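Local coordinates for protein proteolytically activated form of PPO4 Tyrosinase (Agaricus bisporus var. bisporus H97, PDB 4OUA) that oxidises monophenols and o-diphenols to reactive o-quinones at a two-copper centre, the initial step of melanin synthesis, at residues I55-T61 with E75-H81; P62-P66 with E326-E330; F177-F183 with H265-F271. All blocks are in the same frame, centred on the assembly; numbering follows the deposited sequence.

Contact 1: I55-T61 with E75-H81; sequences IHGLPFT and ESGYCTH. With NA (sodium ion), chain E; CU1 (copper (I) ion), chain C.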
loop_
_atom_site.group_PDB
_atom_site.type_symbol
_atom_site.label_atom_id
_atom_site.label_comp_id
_atom_site.label_asym_id
_atom_site.label_seq_id
_atom_site.Cartn_x
_atom_site.Cartn_y
_atom_site.Cartn_z
ATOM N N ILE A 55 1.996 -2.189 11.903
ATOM C CA ILE A 55 1.830 -0.757 12.123
ATOM C C ILE A 55 0.396 -0.316 11.848
ATOM O O ILE A 55 -0.169 0.481 12.593
ATOM C CB ILE A 55 2.783 0.064 11.239
ATOM C CG1 ILE A 55 4.239 -0.258 11.577
ATOM C CG2 ILE A 55 2.512 1.552 11.405
ATOM C CD1 ILE A 55 5.239 0.436 10.682
ATOM N N HIS A 56 -0.182 -0.848 10.776
ATOM C CA HIS A 56 -1.533 -0.488 10.356
ATOM C C HIS A 56 -2.554 -0.719 11.470
ATOM O O HIS A 56 -3.185 0.222 11.947
ATOM C CB HIS A 56 -1.924 -1.282 9.107
ATOM C CG HIS A 56 -3.112 -0.728 8.382
ATOM N ND1 HIS A 56 -4.383 -1.240 8.535
ATOM C CD2 HIS A 56 -3.220 0.287 7.492
ATOM C CE1 HIS A 56 -5.223 -0.561 7.774
ATOM N NE2 HIS A 56 -4.543 0.370 7.130
ATOM N N GLY A 57 -2.705 -1.974 11.883
ATOM C CA GLY A 57 -3.650 -2.321 12.929
ATOM C C GLY A 57 -2.991 -3.037 14.092
ATOM O O GLY A 57 -2.092 -2.495 14.734
ATOM N N LEU A 58 -3.445 -4.256 14.367
ATOM C CA LEU A 58 -2.844 -5.076 15.412
ATOM C C LEU A 58 -1.440 -5.522 15.016
ATOM O O LEU A 58 -1.149 -5.691 13.831
ATOM C CB LEU A 58 -3.717 -6.296 15.710
ATOM C CG LEU A 58 -5.035 -6.043 16.442
ATOM C CD1 LEU A 58 -5.876 -7.308 16.479
ATOM C CD2 LEU A 58 -4.770 -5.534 17.849
ATOM N N PRO A 59 -0.561 -5.711 16.011
ATOM C CA PRO A 59 -0.880 -5.479 17.422
ATOM C C PRO A 59 -0.858 -3.996 17.776
ATOM O O PRO A 59 -0.308 -3.194 17.025
ATOM C CB PRO A 59 0.232 -6.229 18.154
ATOM C CG PRO A 59 1.391 -6.148 17.222
ATOM C CD PRO A 59 0.809 -6.225 15.833
ATOM N N PHE A 60 -1.452 -3.638 18.908
ATOM C CA PHE A 60 -1.469 -2.249 19.344
ATOM C C PHE A 60 -0.200 -1.904 20.115
ATOM O O PHE A 60 -0.242 -1.669 21.322
ATOM C CB PHE A 60 -2.702 -1.971 20.201
ATOM C CG PHE A 60 -4.003 -2.166 19.473
ATOM C CD1 PHE A 60 -4.054 -2.121 18.090
ATOM C CD2 PHE A 60 -5.175 -2.391 20.174
ATOM C CE1 PHE A 60 -5.248 -2.298 17.421
ATOM C CE2 PHE A 60 -6.371 -2.571 19.510
ATOM C CZ PHE A 60 -6.408 -2.524 18.131
ATOM N N THR A 61 0.927 -1.879 19.411
ATOM C CA THR A 61 2.216 -1.581 20.028
ATOM C C THR A 61 2.997 -0.556 19.215
ATOM O O THR A 61 2.850 -0.482 17.995
ATOM C CB THR A 61 3.075 -2.852 20.184
ATOM O OG1 THR A 61 3.326 -3.423 18.894
ATOM C CG2 THR A 61 2.365 -3.877 21.059
ATOM N N GLU A 75 -4.384 3.565 22.610
ATOM C CA GLU A 75 -4.062 2.182 22.287
ATOM C C GLU A 75 -4.921 1.680 21.135
ATOM O O GLU A 75 -6.092 1.343 21.316
ATOM C CB GLU A 75 -4.243 1.280 23.509
ATOM C CG GLU A 75 -3.796 -0.157 23.281
ATOM C CD GLU A 75 -4.003 -1.037 24.498
ATOM O OE1 GLU A 75 -4.662 -0.582 25.457
ATOM O OE2 GLU A 75 -3.506 -2.183 24.496
ATOM N N SER A 76 -4.326 1.631 19.948
ATOM C CA SER A 76 -5.018 1.194 18.745
ATOM C C SER A 76 -4.028 1.106 17.590
ATOM O O SER A 76 -2.816 1.161 17.800
ATOM C CB SER A 76 -6.163 2.150 18.402
ATOM O OG SER A 76 -6.844 1.737 17.231
ATOM N N GLY A 77 -4.543 0.969 16.373
ATOM C CA GLY A 77 -3.694 0.935 15.196
ATOM C C GLY A 77 -3.050 2.283 14.939
ATOM O O GLY A 77 -3.373 3.271 15.598
ATOM N N TYR A 78 -2.128 2.325 13.983
ATOM C CA TYR A 78 -1.481 3.576 13.603
ATOM C C TYR A 78 -2.227 4.258 12.463
ATOM O O TYR A 78 -2.270 5.486 12.391
ATOM C CB TYR A 78 -0.028 3.337 13.184
ATOM C CG TYR A 78 0.989 3.488 14.291
ATOM C CD1 TYR A 78 1.181 4.710 14.921
ATOM C CD2 TYR A 78 1.780 2.417 14.683
ATOM C CE1 TYR A 78 2.119 4.856 15.925
ATOM C CE2 TYR A 78 2.720 2.553 15.686
ATOM C CZ TYR A 78 2.887 3.775 16.303
ATOM O OH TYR A 78 3.823 3.913 17.302
ATOM N N CYS A 79 -2.810 3.452 11.579
ATOM C CA CYS A 79 -3.422 3.958 10.354
ATOM C C CYS A 79 -4.512 4.980 10.637
ATOM O O CYS A 79 -5.308 4.822 11.562
ATOM C CB CYS A 79 -3.992 2.809 9.517
ATOM S SG CYS A 79 -5.427 1.976 10.233
ATOM N N THR A 80 -4.529 6.034 9.831
ATOM C CA THR A 80 -5.503 7.103 9.973
ATOM C C THR A 80 -6.654 6.905 8.996
ATOM O O THR A 80 -6.459 6.924 7.781
ATOM C CB THR A 80 -4.861 8.475 9.738
ATOM O OG1 THR A 80 -4.307 8.518 8.417
ATOM C CG2 THR A 80 -3.757 8.720 10.751
ATOM N N HIS A 81 -7.852 6.712 9.534
ATOM C CA HIS A 81 -9.022 6.443 8.709
ATOM C C HIS A 81 -10.180 7.349 9.109
ATOM O O HIS A 81 -10.348 7.668 10.285
ATOM C CB HIS A 81 -9.424 4.970 8.823
ATOM C CG HIS A 81 -8.297 4.016 8.568
ATOM N ND1 HIS A 81 -7.680 3.306 9.574
ATOM C CD2 HIS A 81 -7.667 3.665 7.421
ATOM C CE1 HIS A 81 -6.723 2.555 9.059
ATOM N NE2 HIS A 81 -6.693 2.755 7.753
HETATM NA NA NA E . 0.054 -1.959 15.329
HETATM CU CU CU1 C . -5.118 2.232 6.464
HETATM O O HOH W 1 2.300 -1.173 15.357
HETATM O O HOH W 2 -0.276 -0.065 16.362
HETATM O O HOH W 3 -6.741 0.933 5.234
#
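Y78 N donates to I55 O at 3.0 Å, and the first torsion of I55, which sets CG2 anti to the backbone N, lays this methyl against Y78 CD2 at 3.5 Å. H56 O takes the amide of C79 on an in-plane lone pair, with a nearly straight N-H...O (170°), and Y78 N adds a weak second bond. The H56 ring is covered over one face by C79, whose SG lies 3.6 Å from the ring centroid and CB nearer the CD2 rim. H56 ND1 is hydrogen-bonded to A269 O and NE2 binds copper at 2.1 Å, so that the two together set the ring's rotation; H81 NE2 binds the same copper, its ring tilted 62° to that of H56. G57 passes close to G77, and its O, with P59 O, G54 O and two waters, binds sodium. F60 lays its ring on the backbone, S76 CA sitting over the centre of one face, 3.5 Å from the centroid, and L58 CD2 over the opposite one. C79 SG, lying over the H56 ring, is covalently joined to H81 CE1. A Cys-His thioether on one of the copper ligands, H81, with H56, H90 and a water completing the copper shell, characterises the CuA half of the type 3 copper site in fungal tyrosinases.

Contact 2: P62-P66 with E326-E330; sequences PWAKP and EPFYE
K65 NZ reaches E326 OE1 in a 3.0 Å salt bridge, arriving on the syn side of that oxygen and 15° out of the carboxylate plane. The lysine chain gets there by bending at chi2 and again at chi3, which also brings CE alongside OE1. The ammonium has a further acceptor in the acetyl oxygen of the N-acetylserine at position 1, and Y329 OH stands 3.1 Å from NZ. The other carboxylate oxygen, E326 OE2, is modelled 2.4 Å from Y329 OH, an approach too short to be trusted in detail. The lysine charge would probably favour the ionised carboxylate.

Next to this polar end the contact turns apolar. E326-P327 is a cis peptide, and the side chains of P327 and W63 cross at about a right angle, P327 CG lying 3.7 Å from W63 CE3 while P327 CB touches W63 O at 3.7 Å. A first torsion of -180° directs the indole past the proline, and P327 O lies in the indole plane at its edge, 3.9 Å from W63 CZ3. A loop of the central tyrosinase domain (62-66), from between helices 49-54 and 86-109, here meets a loop from late in the chain (326-330), which runs between strands 318-319 and 349-350.

Further polar groups find partners around the contact. W63 NE1 donates to Y46 O, whose ring also stands edge-to-face with the indole, and E326 O receives W89 NE1 from helix 86-109. On the backbone, A64 is bonded to L2 and F328 to W336, while A64 O also has a weak bond from the N-acetylserine hydroxyl.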
loop_
_atom_site.group_PDB
_atom_site.type_symbol
_atom_site.label_atom_id
_atom_site.label_comp_id
_atom_site.label_asym_id
_atom_site.label_seq_id
_atom_site.Cartn_x
_atom_site.Cartn_y
_atom_site.Cartn_z
ATOM N N PRO A 62 3.834 0.242 19.894
ATOM C CA PRO A 62 4.694 1.243 19.251
ATOM C C PRO A 62 5.684 0.601 18.283
ATOM O O PRO A 62 6.171 -0.498 18.549
ATOM C CB PRO A 62 5.429 1.888 20.432
ATOM C CG PRO A 62 4.584 1.587 21.626
ATOM C CD PRO A 62 3.984 0.245 21.358
ATOM N N TRP A 63 5.979 1.277 17.178
ATOM C CA TRP A 63 6.890 0.732 16.175
ATOM C C TRP A 63 8.183 1.536 16.068
ATOM O O TRP A 63 8.163 2.726 15.744
ATOM C CB TRP A 63 6.204 0.671 14.810
ATOM C CG TRP A 63 7.079 0.112 13.732
ATOM C CD1 TRP A 63 7.258 -1.204 13.424
ATOM C CD2 TRP A 63 7.896 0.854 12.820
ATOM N NE1 TRP A 63 8.135 -1.329 12.374
ATOM C CE2 TRP A 63 8.543 -0.079 11.986
ATOM C CE3 TRP A 63 8.143 2.217 12.626
ATOM C CZ2 TRP A 63 9.420 0.305 10.974
ATOM C CZ3 TRP A 63 9.015 2.598 11.622
ATOM C CH2 TRP A 63 9.642 1.645 10.808
ATOM N N ALA A 64 9.304 0.872 16.338
ATOM C CA ALA A 64 10.623 1.491 16.241
ATOM C C ALA A 64 10.726 2.739 17.111
ATOM O O ALA A 64 11.264 3.762 16.685
ATOM C CB ALA A 64 10.942 1.827 14.792
ATOM N N LYS A 65 10.206 2.649 18.331
ATOM C CA LYS A 65 10.247 3.768 19.263
ATOM C C LYS A 65 11.378 3.599 20.271
ATOM O O LYS A 65 11.617 2.495 20.761
ATOM C CB LYS A 65 8.909 3.911 19.989
ATOM C CG LYS A 65 7.709 4.037 19.064
ATOM C CD LYS A 65 7.828 5.252 18.155
ATOM C CE LYS A 65 7.852 6.544 18.957
ATOM N NZ LYS A 65 7.998 7.739 18.085
ATOM N N PRO A 66 12.083 4.700 20.574
ATOM C CA PRO A 66 13.167 4.747 21.562
ATOM C C PRO A 66 12.741 4.207 22.925
ATOM O O PRO A 66 11.546 4.101 23.199
ATOM C CB PRO A 66 13.497 6.238 21.644
ATOM C CG PRO A 66 13.132 6.766 20.303
ATOM C CD PRO A 66 11.921 5.987 19.875
ATOM N N GLU A 326 3.001 9.730 13.030
ATOM C CA GLU A 326 3.569 8.572 13.712
ATOM C C GLU A 326 3.205 7.272 13.002
ATOM O O GLU A 326 2.105 7.145 12.468
ATOM C CB GLU A 326 3.084 8.521 15.163
ATOM C CG GLU A 326 3.660 9.605 16.056
ATOM C CD GLU A 326 5.096 9.325 16.456
ATOM O OE1 GLU A 326 5.466 8.136 16.576
ATOM O OE2 GLU A 326 5.857 10.297 16.647
ATOM N N PRO A 327 4.133 6.301 12.993
ATOM C CA PRO A 327 5.485 6.444 13.536
ATOM C C PRO A 327 6.526 6.714 12.452
ATOM O O PRO A 327 7.612 6.133 12.484
ATOM C CB PRO A 327 5.727 5.086 14.188
ATOM C CG PRO A 327 5.007 4.134 13.274
ATOM C CD PRO A 327 3.831 4.894 12.673
ATOM N N PHE A 328 6.193 7.585 11.505
ATOM C CA PHE A 328 7.075 7.860 10.377
ATOM C C PHE A 328 7.905 9.120 10.613
ATOM O O PHE A 328 7.361 10.208 10.790
ATOM C CB PHE A 328 6.260 7.991 9.088
ATOM C CG PHE A 328 5.320 6.843 8.850
ATOM C CD1 PHE A 328 5.803 5.596 8.495
ATOM C CD2 PHE A 328 3.951 7.010 8.981
ATOM C CE1 PHE A 328 4.941 4.537 8.276
ATOM C CE2 PHE A 328 3.084 5.955 8.761
ATOM C CZ PHE A 328 3.579 4.718 8.409
ATOM N N TYR A 329 9.224 8.964 10.608
ATOM C CA TYR A 329 10.132 10.067 10.910
ATOM C C TYR A 329 11.074 10.398 9.756
ATOM O O TYR A 329 11.642 9.504 9.126
ATOM C CB TYR A 329 10.953 9.747 12.161
ATOM C CG TYR A 329 10.216 9.983 13.458
ATOM C CD1 TYR A 329 9.173 9.154 13.848
ATOM C CD2 TYR A 329 10.570 11.031 14.297
ATOM C CE1 TYR A 329 8.497 9.367 15.036
ATOM C CE2 TYR A 329 9.903 11.250 15.486
ATOM C CZ TYR A 329 8.867 10.417 15.850
ATOM O OH TYR A 329 8.200 10.633 17.033
ATOM N N GLU A 330 11.235 11.691 9.489
ATOM C CA GLU A 330 12.178 12.163 8.482
ATOM C C GLU A 330 13.606 11.860 8.921
ATOM O O GLU A 330 14.432 11.415 8.126
ATOM C CB GLU A 330 12.006 13.663 8.243
ATOM C CG GLU A 330 10.575 14.093 7.977
ATOM C CD GLU A 330 10.432 15.600 7.874
ATOM O OE1 GLU A 330 9.282 16.088 7.813
ATOM O OE2 GLU A 330 11.470 16.298 7.857
#

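Contact 3: F177-F183 with H265-F271; sequences FNGYPNF and HMTHALF
An aromatic cluster of F177, Y180, F183, H265, H268 and F271 joins two loops of the tyrosinase central domain, each folded into a type I turn (F177 to Y180 and H265 to H268). Its middle is the offset stack of F183 on F271, with planes at 9° and centroids 4.1 Å apart; F183 CB also lies over the F271 face. The pair turns its edges to the faces of F177, Y180 and H265, while H268 lies obliquely to F183. F271 drives its edge into the face of F177, CE1 hovering 3.3 Å above the plane over the ring centre, and turns CZ toward the rim of the Y180 face. F183 in turn presents CD1 to the face of H265, 3.5 Å from NE2, while its CE2 approaches H268 CD2 at 4.0 Å. H268 is kept from turning by L270 N, which donates to ND1 in the plane of the ring at 3.1 Å. An alanine in place of F183 would lose the stack and is likely to leave one face of F271 uncovered by its partner and the H265 face without the edge of F183. At the margin, L270 CD1 rests 3.6 Å from Y180 OH. W186 extends the cluster past F183, edge-to-face. L58 packs on Y180 and F271, its backbone bonded to L270. Segment 177-183 runs between strand 158-162 and helix 201-224. Segment 265-271 lies in the loop between helices 246-258 and 277-295: M266 lies on I277 and F278 of the latter, and its O weakly accepts from the copper ligand H254 of the former.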
loop_
_atom_site.group_PDB
_atom_site.type_symbol
_atom_site.label_atom_id
_atom_site.label_comp_id
_atom_site.label_asym_id
_atom_site.label_seq_id
_atom_site.Cartn_x
_atom_site.Cartn_y
_atom_site.Cartn_z
ATOM N N PHE A 177 -4.219 -11.524 18.849
ATOM C CA PHE A 177 -5.303 -11.971 17.977
ATOM C C PHE A 177 -6.320 -12.824 18.733
ATOM O O PHE A 177 -7.329 -13.242 18.167
ATOM C CB PHE A 177 -4.757 -12.775 16.790
ATOM C CG PHE A 177 -3.960 -11.963 15.804
ATOM C CD1 PHE A 177 -3.583 -10.661 16.088
ATOM C CD2 PHE A 177 -3.600 -12.506 14.580
ATOM C CE1 PHE A 177 -2.852 -9.921 15.174
ATOM C CE2 PHE A 177 -2.872 -11.771 13.664
ATOM C CZ PHE A 177 -2.498 -10.477 13.961
ATOM N N ASN A 178 -6.048 -13.073 20.011
ATOM C CA ASN A 178 -6.823 -14.025 20.808
ATOM C C ASN A 178 -8.330 -13.769 20.838
ATOM O O ASN A 178 -9.122 -14.682 20.601
ATOM C CB ASN A 178 -6.285 -14.055 22.243
ATOM C CG ASN A 178 -4.859 -14.574 22.321
ATOM O OD1 ASN A 178 -4.164 -14.668 21.310
ATOM N ND2 ASN A 178 -4.417 -14.910 23.530
ATOM N N GLY A 179 -8.724 -12.534 21.128
ATOM C CA GLY A 179 -10.128 -12.203 21.298
ATOM C C GLY A 179 -10.990 -12.367 20.056
ATOM O O GLY A 179 -12.201 -12.553 20.164
ATOM N N TYR A 180 -10.367 -12.303 18.881
ATOM C CA TYR A 180 -11.094 -12.327 17.612
ATOM C C TYR A 180 -11.254 -13.757 17.088
ATOM O O TYR A 180 -10.279 -14.430 16.765
ATOM C CB TYR A 180 -10.386 -11.448 16.580
ATOM C CG TYR A 180 -9.992 -10.096 17.127
ATOM C CD1 TYR A 180 -10.786 -8.978 16.909
ATOM C CD2 TYR A 180 -8.829 -9.938 17.874
ATOM C CE1 TYR A 180 -10.434 -7.740 17.418
ATOM C CE2 TYR A 180 -8.468 -8.701 18.385
ATOM C CZ TYR A 180 -9.276 -7.606 18.153
ATOM O OH TYR A 180 -8.930 -6.371 18.649
ATOM N N PRO A 181 -12.511 -14.206 16.987
ATOM C CA PRO A 181 -12.957 -15.589 16.763
ATOM C C PRO A 181 -12.306 -16.289 15.574
ATOM O O PRO A 181 -11.907 -17.443 15.716
ATOM C CB PRO A 181 -14.469 -15.439 16.538
ATOM C CG PRO A 181 -14.698 -13.982 16.307
ATOM C CD PRO A 181 -13.642 -13.270 17.056
ATOM N N ASN A 182 -12.199 -15.616 14.433
ATOM C CA ASN A 182 -11.716 -16.277 13.223
ATOM C C ASN A 182 -10.231 -16.083 12.931
ATOM O O ASN A 182 -9.614 -16.915 12.267
ATOM C CB ASN A 182 -12.523 -15.808 12.013
ATOM C CG ASN A 182 -13.936 -16.343 12.018
ATOM O OD1 ASN A 182 -14.225 -17.364 12.642
ATOM N ND2 ASN A 182 -14.828 -15.657 11.314
ATOM N N PHE A 183 -9.658 -14.989 13.420
ATOM C CA PHE A 183 -8.285 -14.643 13.069
ATOM C C PHE A 183 -7.252 -15.246 14.021
ATOM O O PHE A 183 -6.054 -15.195 13.747
ATOM C CB PHE A 183 -8.122 -13.121 13.018
ATOM C CG PHE A 183 -9.020 -12.448 12.016
ATOM C CD1 PHE A 183 -8.667 -12.386 10.677
ATOM C CD2 PHE A 183 -10.218 -11.878 12.415
ATOM C CE1 PHE A 183 -9.493 -11.767 9.753
ATOM C CE2 PHE A 183 -11.048 -11.257 11.498
ATOM C CZ PHE A 183 -10.685 -11.202 10.166
ATOM N N HIS A 265 -9.098 -11.171 6.055
ATOM C CA HIS A 265 -8.147 -10.195 6.579
ATOM C C HIS A 265 -8.273 -8.824 5.914
ATOM O O HIS A 265 -8.268 -7.797 6.594
ATOM C CB HIS A 265 -6.715 -10.716 6.428
ATOM C CG HIS A 265 -6.383 -11.846 7.352
ATOM N ND1 HIS A 265 -6.747 -13.150 7.098
ATOM C CD2 HIS A 265 -5.723 -11.864 8.536
ATOM C CE1 HIS A 265 -6.323 -13.923 8.081
ATOM N NE2 HIS A 265 -5.700 -13.169 8.966
ATOM N N MET A 266 -8.388 -8.809 4.589
ATOM C CA MET A 266 -8.432 -7.555 3.837
ATOM C C MET A 266 -9.643 -6.686 4.178
ATOM O O MET A 266 -9.628 -5.478 3.944
ATOM C CB MET A 266 -8.416 -7.838 2.331
ATOM C CG MET A 266 -7.026 -7.966 1.732
ATOM S SD MET A 266 -6.103 -6.414 1.750
ATOM C CE MET A 266 -7.025 -5.439 0.565
ATOM N N THR A 267 -10.690 -7.294 4.725
ATOM C CA THR A 267 -11.904 -6.549 5.046
ATOM C C THR A 267 -11.974 -6.193 6.529
ATOM O O THR A 267 -13.044 -5.891 7.055
ATOM C CB THR A 267 -13.168 -7.335 4.659
ATOM O OG1 THR A 267 -14.324 -6.514 4.872
ATOM C CG2 THR A 267 -13.286 -8.602 5.492
ATOM N N HIS A 268 -10.825 -6.226 7.195
ATOM C CA HIS A 268 -10.736 -5.866 8.605
ATOM C C HIS A 268 -9.491 -5.013 8.837
ATOM O O HIS A 268 -8.368 -5.482 8.657
ATOM C CB HIS A 268 -10.700 -7.121 9.481
ATOM C CG HIS A 268 -11.064 -6.871 10.911
ATOM N ND1 HIS A 268 -10.354 -6.012 11.722
ATOM C CD2 HIS A 268 -12.062 -7.372 11.677
ATOM C CE1 HIS A 268 -10.901 -5.992 12.925
ATOM N NE2 HIS A 268 -11.940 -6.809 12.923
ATOM N N ALA A 269 -9.699 -3.762 9.236
ATOM C CA ALA A 269 -8.608 -2.798 9.360
ATOM C C ALA A 269 -7.508 -3.257 10.318
ATOM O O ALA A 269 -6.375 -2.785 10.242
ATOM C CB ALA A 269 -9.155 -1.449 9.805
ATOM N N LEU A 270 -7.844 -4.179 11.213
ATOM C CA LEU A 270 -6.887 -4.655 12.205
ATOM C C LEU A 270 -6.002 -5.773 11.661
ATOM O O LEU A 270 -5.014 -6.150 12.290
ATOM C CB LEU A 270 -7.617 -5.134 13.463
ATOM C CG LEU A 270 -8.448 -4.093 14.216
ATOM C CD1 LEU A 270 -9.145 -4.729 15.407
ATOM C CD2 LEU A 270 -7.581 -2.922 14.661
ATOM N N PHE A 271 -6.355 -6.300 10.492
ATOM C CA PHE A 271 -5.624 -7.425 9.914
ATOM C C PHE A 271 -5.307 -7.229 8.433
ATOM O O PHE A 271 -4.579 -8.022 7.840
ATOM C CB PHE A 271 -6.419 -8.722 10.096
ATOM C CG PHE A 271 -6.733 -9.052 11.529
ATOM C CD1 PHE A 271 -5.801 -9.694 12.327
ATOM C CD2 PHE A 271 -7.965 -8.731 12.075
ATOM C CE1 PHE A 271 -6.089 -10.004 13.644
ATOM C CE2 PHE A 271 -8.259 -9.039 13.391
ATOM C CZ PHE A 271 -7.319 -9.675 14.176
#

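How the contacts relate
Contacts 1 and 2 share the long loop between helices 49-54 and 86-109: I55 CD1 packs on W63, and Y78 lies against P62 and P327, so the 326-330 loop lies against the copper-site loop. Contact 3 borders contact 1 from another direction, through the H56 ND1 to A269 O bond and L58, but is about 13 Å from contact 2 at the nearest atoms. Their chemistry differs accordingly. Contact 1, partly buried, is governed by metals, backbone bonds and a thioether; contact 2 is mostly buried, with a charged group beside an apolar one; contact 3 is ring packing, buried at its middle and open to solvent at N178, G179 and P181.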